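Local coordinates for protein putative NAD(P)H-flavin oxidoreductase (Streptococcus pyogenes serotype M1, PDB 2HAY) that binds flavin mononucleotide and, as a member of the nitroreductase family, probably works as an NAD(P)H-dependent flavin oxidoreductase, at residues I49-N61 with S83-R95. Sequence-based numbering, arbitrary orientation.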
loop_
_atom_site.group_PDB
_atom_site.type_symbol
_atom_site.label_atom_id
_atom_site.label_comp_id
_atom_site.label_asym_id
_atom_site.label_seq_id
_atom_site.Cartn_x
_atom_site.Cartn_y
_atom_site.Cartn_z
ATOM N N ILE B 49 -13.636 0.062 1.582
ATOM C CA ILE B 49 -15.014 0.491 1.413
ATOM C C ILE B 49 -15.273 1.429 0.216
ATOM O O ILE B 49 -16.271 2.131 0.191
ATOM C CB ILE B 49 -15.672 1.022 2.770
ATOM C CG1 ILE B 49 -15.135 2.389 3.198
ATOM C CG2 ILE B 49 -15.555 -0.007 3.911
ATOM C CD1 ILE B 49 -15.950 3.007 4.332
ATOM N N GLY B 50 -14.387 1.440 -0.771
ATOM C CA GLY B 50 -14.606 2.268 -1.977
ATOM C C GLY B 50 -14.580 3.776 -1.708
ATOM O O GLY B 50 -15.154 4.559 -2.460
ATOM N N LEU B 51 -13.935 4.175 -0.620
ATOM C CA LEU B 51 -13.936 5.563 -0.183
ATOM C C LEU B 51 -13.173 6.475 -1.156
ATOM O O LEU B 51 -13.601 7.595 -1.400
ATOM C CB LEU B 51 -13.311 5.692 1.216
ATOM C CG LEU B 51 -13.362 7.131 1.780
ATOM C CD1 LEU B 51 -14.806 7.603 1.950
ATOM C CD2 LEU B 51 -12.643 7.179 3.101
ATOM N N GLU B 52 -12.031 6.004 -1.670
ATOM C CA GLU B 52 -11.192 6.824 -2.559
ATOM C C GLU B 52 -10.888 8.186 -1.910
ATOM O O GLU B 52 -10.956 9.241 -2.573
ATOM C CB GLU B 52 -11.862 7.030 -3.927
ATOM C CG GLU B 52 -12.291 5.781 -4.632
ATOM C CD GLU B 52 -13.185 6.098 -5.800
ATOM O OE1 GLU B 52 -14.400 5.749 -5.762
ATOM O OE2 GLU B 52 -12.685 6.729 -6.751
ATOM N N GLY B 53 -10.548 8.153 -0.625
ATOM C CA GLY B 53 -10.186 9.356 0.115
ATOM C C GLY B 53 -8.745 9.714 -0.159
ATOM O O GLY B 53 -7.879 9.674 0.727
ATOM N N TRP B 54 -8.462 10.043 -1.412
ATOM C CA TRP B 54 -7.068 10.247 -1.820
ATOM C C TRP B 54 -7.032 11.144 -3.037
ATOM O O TRP B 54 -8.059 11.289 -3.748
ATOM C CB TRP B 54 -6.387 8.898 -2.136
ATOM C CG TRP B 54 -7.105 7.999 -3.171
ATOM C CD1 TRP B 54 -7.961 8.407 -4.184
ATOM C CD2 TRP B 54 -6.989 6.575 -3.303
ATOM N NE1 TRP B 54 -8.362 7.330 -4.923
ATOM C CE2 TRP B 54 -7.794 6.191 -4.408
ATOM C CE3 TRP B 54 -6.277 5.583 -2.599
ATOM C CZ2 TRP B 54 -7.922 4.863 -4.822
ATOM C CZ3 TRP B 54 -6.404 4.252 -3.011
ATOM C CH2 TRP B 54 -7.214 3.906 -4.127
ATOM N N ARG B 55 -5.872 11.762 -3.262
ATOM C CA ARG B 55 -5.612 12.501 -4.481
ATOM C C ARG B 55 -4.189 12.258 -4.877
ATOM O O ARG B 55 -3.328 12.044 -4.013
ATOM C CB ARG B 55 -5.836 14.021 -4.315
ATOM C CG ARG B 55 -7.254 14.391 -3.895
ATOM C CD ARG B 55 -7.613 15.847 -4.159
ATOM N NE ARG B 55 -6.882 16.731 -3.278
ATOM C CZ ARG B 55 -5.869 17.517 -3.648
ATOM N NH1 ARG B 55 -5.291 18.315 -2.741
ATOM N NH2 ARG B 55 -5.457 17.552 -4.914
ATOM N N PHE B 56 -3.940 12.326 -6.179
ATOM C CA PHE B 56 -2.607 12.132 -6.677
ATOM C C PHE B 56 -2.239 13.358 -7.469
ATOM O O PHE B 56 -2.910 13.691 -8.452
ATOM C CB PHE B 56 -2.554 10.842 -7.489
ATOM C CG PHE B 56 -3.053 9.672 -6.704
ATOM C CD1 PHE B 56 -2.228 9.048 -5.770
ATOM C CD2 PHE B 56 -4.374 9.250 -6.825
ATOM C CE1 PHE B 56 -2.721 7.996 -4.982
ATOM C CE2 PHE B 56 -4.854 8.206 -6.053
ATOM C CZ PHE B 56 -4.013 7.574 -5.132
ATOM N N VAL B 57 -1.229 14.077 -6.998
ATOM C CA VAL B 57 -0.891 15.332 -7.662
ATOM C C VAL B 57 0.491 15.370 -8.289
ATOM O O VAL B 57 1.494 15.070 -7.646
ATOM C CB VAL B 57 -1.314 16.653 -6.900
ATOM C CG1 VAL B 57 -2.054 16.399 -5.568
ATOM C CG2 VAL B 57 -0.178 17.767 -6.875
ATOM N N VAL B 58 0.496 15.706 -9.575
ATOM C CA VAL B 58 1.739 15.857 -10.307
ATOM C C VAL B 58 2.314 17.217 -9.984
ATOM O O VAL B 58 1.756 18.249 -10.372
ATOM C CB VAL B 58 1.548 15.622 -11.814
ATOM C CG1 VAL B 58 2.866 15.764 -12.542
ATOM C CG2 VAL B 58 0.944 14.211 -12.056
ATOM N N LEU B 59 3.410 17.208 -9.238
ATOM C CA LEU B 59 4.057 18.442 -8.807
ATOM C C LEU B 59 5.145 18.814 -9.821
ATOM O O LEU B 59 6.273 18.341 -9.730
ATOM C CB LEU B 59 4.661 18.311 -7.398
ATOM C CG LEU B 59 5.281 19.609 -6.851
ATOM C CD1 LEU B 59 4.271 20.742 -6.819
ATOM C CD2 LEU B 59 5.872 19.400 -5.469
ATOM N N ASP B 60 4.769 19.639 -10.793
ATOM C CA ASP B 60 5.672 20.124 -11.827
ATOM C C ASP B 60 6.354 21.444 -11.409
ATOM O O ASP B 60 7.436 21.775 -11.890
ATOM C CB ASP B 60 4.892 20.320 -13.133
ATOM C CG ASP B 60 4.777 19.045 -13.956
ATOM O OD1 ASP B 60 3.968 19.031 -14.910
ATOM O OD2 ASP B 60 5.493 18.055 -13.674
ATOM N N ASN B 61 5.718 22.175 -10.493
ATOM C CA ASN B 61 6.169 23.494 -10.079
ATOM C C ASN B 61 7.533 23.462 -9.391
ATOM O O ASN B 61 7.678 22.905 -8.291
ATOM C CB ASN B 61 5.134 24.150 -9.172
ATOM C CG ASN B 61 5.440 25.618 -8.917
ATOM O OD1 ASN B 61 6.182 25.958 -7.999
ATOM N ND2 ASN B 61 4.898 26.489 -9.754
ATOM N N SER B 83 12.042 13.163 -13.570
ATOM C CA SER B 83 11.180 13.670 -14.629
ATOM C C SER B 83 9.842 14.190 -14.062
ATOM O O SER B 83 9.420 15.307 -14.359
ATOM C CB SER B 83 10.931 12.557 -15.633
ATOM O OG SER B 83 9.841 12.876 -16.443
ATOM N N HIS B 84 9.159 13.355 -13.270
ATOM C CA HIS B 84 7.918 13.763 -12.612
ATOM C C HIS B 84 7.955 13.407 -11.148
ATOM O O HIS B 84 8.641 12.471 -10.727
ATOM C CB HIS B 84 6.698 13.120 -13.251
ATOM C CG HIS B 84 6.331 13.695 -14.582
ATOM N ND1 HIS B 84 6.907 13.274 -15.758
ATOM C CD2 HIS B 84 5.419 14.638 -14.931
ATOM C CE1 HIS B 84 6.375 13.929 -16.775
ATOM N NE2 HIS B 84 5.474 14.767 -16.301
ATOM N N PHE B 85 7.187 14.155 -10.374
ATOM C CA PHE B 85 7.140 13.984 -8.942
ATOM C C PHE B 85 5.684 13.997 -8.552
ATOM O O PHE B 85 4.962 14.937 -8.895
ATOM C CB PHE B 85 7.877 15.134 -8.275
ATOM C CG PHE B 85 8.589 14.739 -7.041
ATOM C CD1 PHE B 85 7.938 14.760 -5.820
ATOM C CD2 PHE B 85 9.920 14.356 -7.092
ATOM C CE1 PHE B 85 8.597 14.384 -4.664
ATOM C CE2 PHE B 85 10.592 13.976 -5.935
ATOM C CZ PHE B 85 9.934 13.988 -4.726
ATOM N N ILE B 86 5.240 12.949 -7.862
ATOM C CA ILE B 86 3.817 12.805 -7.522
ATOM C C ILE B 86 3.603 12.826 -6.024
ATOM O O ILE B 86 4.264 12.094 -5.293
ATOM C CB ILE B 86 3.217 11.498 -8.102
ATOM C CG1 ILE B 86 3.157 11.592 -9.641
ATOM C CG2 ILE B 86 1.847 11.211 -7.503
ATOM C CD1 ILE B 86 2.648 10.324 -10.323
ATOM N N LEU B 87 2.669 13.663 -5.577
ATOM C CA LEU B 87 2.291 13.729 -4.171
ATOM C C LEU B 87 1.070 12.877 -3.946
ATOM O O LEU B 87 0.075 13.056 -4.640
ATOM C CB LEU B 87 1.975 15.191 -3.753
ATOM C CG LEU B 87 2.972 16.261 -4.184
ATOM C CD1 LEU B 87 2.452 17.633 -3.749
ATOM C CD2 LEU B 87 4.359 15.996 -3.597
ATOM N N LEU B 88 1.152 11.967 -2.974
ATOM C CA LEU B 88 0.010 11.099 -2.608
ATOM C C LEU B 88 -0.643 11.724 -1.388
ATOM O O LEU B 88 -0.009 11.885 -0.341
ATOM C CB LEU B 88 0.462 9.663 -2.324
ATOM C CG LEU B 88 1.003 8.871 -3.512
ATOM C CD1 LEU B 88 2.478 9.251 -3.859
ATOM C CD2 LEU B 88 0.864 7.395 -3.227
ATOM N N ILE B 89 -1.891 12.154 -1.557
ATOM C CA ILE B 89 -2.619 12.912 -0.531
ATOM C C ILE B 89 -3.748 12.048 0.016
ATOM O O ILE B 89 -4.485 11.414 -0.774
ATOM C CB ILE B 89 -3.219 14.235 -1.129
ATOM C CG1 ILE B 89 -2.188 15.056 -1.921
ATOM C CG2 ILE B 89 -3.960 15.086 -0.060
ATOM C CD1 ILE B 89 -0.894 15.379 -1.197
ATOM N N ALA B 90 -3.879 11.979 1.348
ATOM C CA ALA B 90 -5.007 11.245 1.958
ATOM C C ALA B 90 -6.012 12.160 2.701
ATOM O O ALA B 90 -5.617 13.185 3.283
ATOM C CB ALA B 90 -4.498 10.157 2.875
ATOM N N GLU B 91 -7.295 11.768 2.701
ATOM C CA GLU B 91 -8.366 12.530 3.387
ATOM C C GLU B 91 -8.290 12.399 4.914
ATOM O O GLU B 91 -8.021 11.309 5.426
ATOM C CB GLU B 91 -9.728 12.007 2.962
ATOM C CG GLU B 91 -10.418 12.824 1.934
ATOM C CD GLU B 91 -11.670 12.146 1.325
ATOM O OE1 GLU B 91 -12.361 11.377 2.026
ATOM O OE2 GLU B 91 -11.961 12.399 0.122
ATOM N N LYS B 92 -8.549 13.495 5.622
ATOM C CA LYS B 92 -8.676 13.472 7.084
ATOM C C LYS B 92 -10.123 13.284 7.460
ATOM O O LYS B 92 -11.024 13.528 6.654
ATOM C CB LYS B 92 -8.183 14.799 7.695
ATOM C CG LYS B 92 -6.684 15.051 7.471
ATOM C CD LYS B 92 -6.279 16.377 8.085
ATOM C CE LYS B 92 -4.743 16.500 8.203
ATOM N NZ LYS B 92 -4.375 17.900 8.623
ATOM N N HIS B 93 -10.351 12.853 8.685
ATOM C CA HIS B 93 -11.710 12.836 9.231
ATOM C C HIS B 93 -12.726 11.973 8.483
ATOM O O HIS B 93 -13.918 12.288 8.414
ATOM C CB HIS B 93 -12.204 14.271 9.389
ATOM C CG HIS B 93 -11.344 15.080 10.301
ATOM N ND1 HIS B 93 -11.215 14.792 11.650
ATOM C CD2 HIS B 93 -10.570 16.163 10.065
ATOM C CE1 HIS B 93 -10.402 15.675 12.203
ATOM N NE2 HIS B 93 -9.987 16.509 11.263
ATOM N N ALA B 94 -12.250 10.860 7.939
ATOM C CA ALA B 94 -13.151 9.953 7.224
ATOM C C ALA B 94 -13.853 9.025 8.211
ATOM O O ALA B 94 -13.730 7.808 8.115
ATOM C CB ALA B 94 -12.369 9.179 6.103
ATOM N N ARG B 95 -14.605 9.617 9.150
ATOM C CA ARG B 95 -15.342 8.884 10.167
ATOM C C ARG B 95 -16.597 8.289 9.521
ATOM O O ARG B 95 -17.080 8.806 8.517
ATOM C CB ARG B 95 -15.736 9.847 11.305
ATOM C CG ARG B 95 -15.996 9.177 12.662
ATOM C CD ARG B 95 -16.097 10.228 13.779
ATOM N NE ARG B 95 -16.480 9.639 15.048
ATOM C CZ ARG B 95 -17.737 9.482 15.473
ATOM N NH1 ARG B 95 -18.768 9.881 14.721
ATOM N NH2 ARG B 95 -17.965 8.908 16.650
HETATM O O HOH W 1 -13.621 10.445 -0.315
HETATM O O HOH W 2 6.736 16.668 -11.513
HETATM O O HOH W 3 3.492 16.809 -16.357
#
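Strands 54-59 and 84-91 pair antiparallel in the buried central sheet, and six backbone hydrogen bonds hold the ladder from Gly53 to Leu59. Val57 and Leu87 form a hydrogen-bonded pair in which both donors lie in the plane of the accepting carbonyl; Val57 N meets Leu87 O at 2.9 Å and 173°. At one end Glu91 N instead reaches Gly53 O (2.9 Å) from well above the carbonyl plane. On one face, Leu88 CG lies 3.9 Å from Phe56 CD1, in the plane of the ring at its edge. Trp54 CG lies between backbone N and carbonyl carbon (chi1 54°), standing the indole beside Phe56, whose CZ sits 3.6 Å above one indole face, toward its rim; helix 137-162 covers this side. On the other, Val57 spreads its methyls, CG1 to Ile89 CG1 (3.9 Å) and CG2 to Leu87 CD1. This is the sheet of the nitroreductase fold, and here it runs on across the dimer interface, strand 54-59 pairing in parallel with a strand of the second subunit. Water bridges close both ends: one donates to Leu51 O and, at 2.6 Å, to Glu91 OE2; another donates to Asp60 OD1 and lies 2.8 Å from His84 NE2, in the imidazole plane. Beyond Leu51, Gly50 touches the flavin.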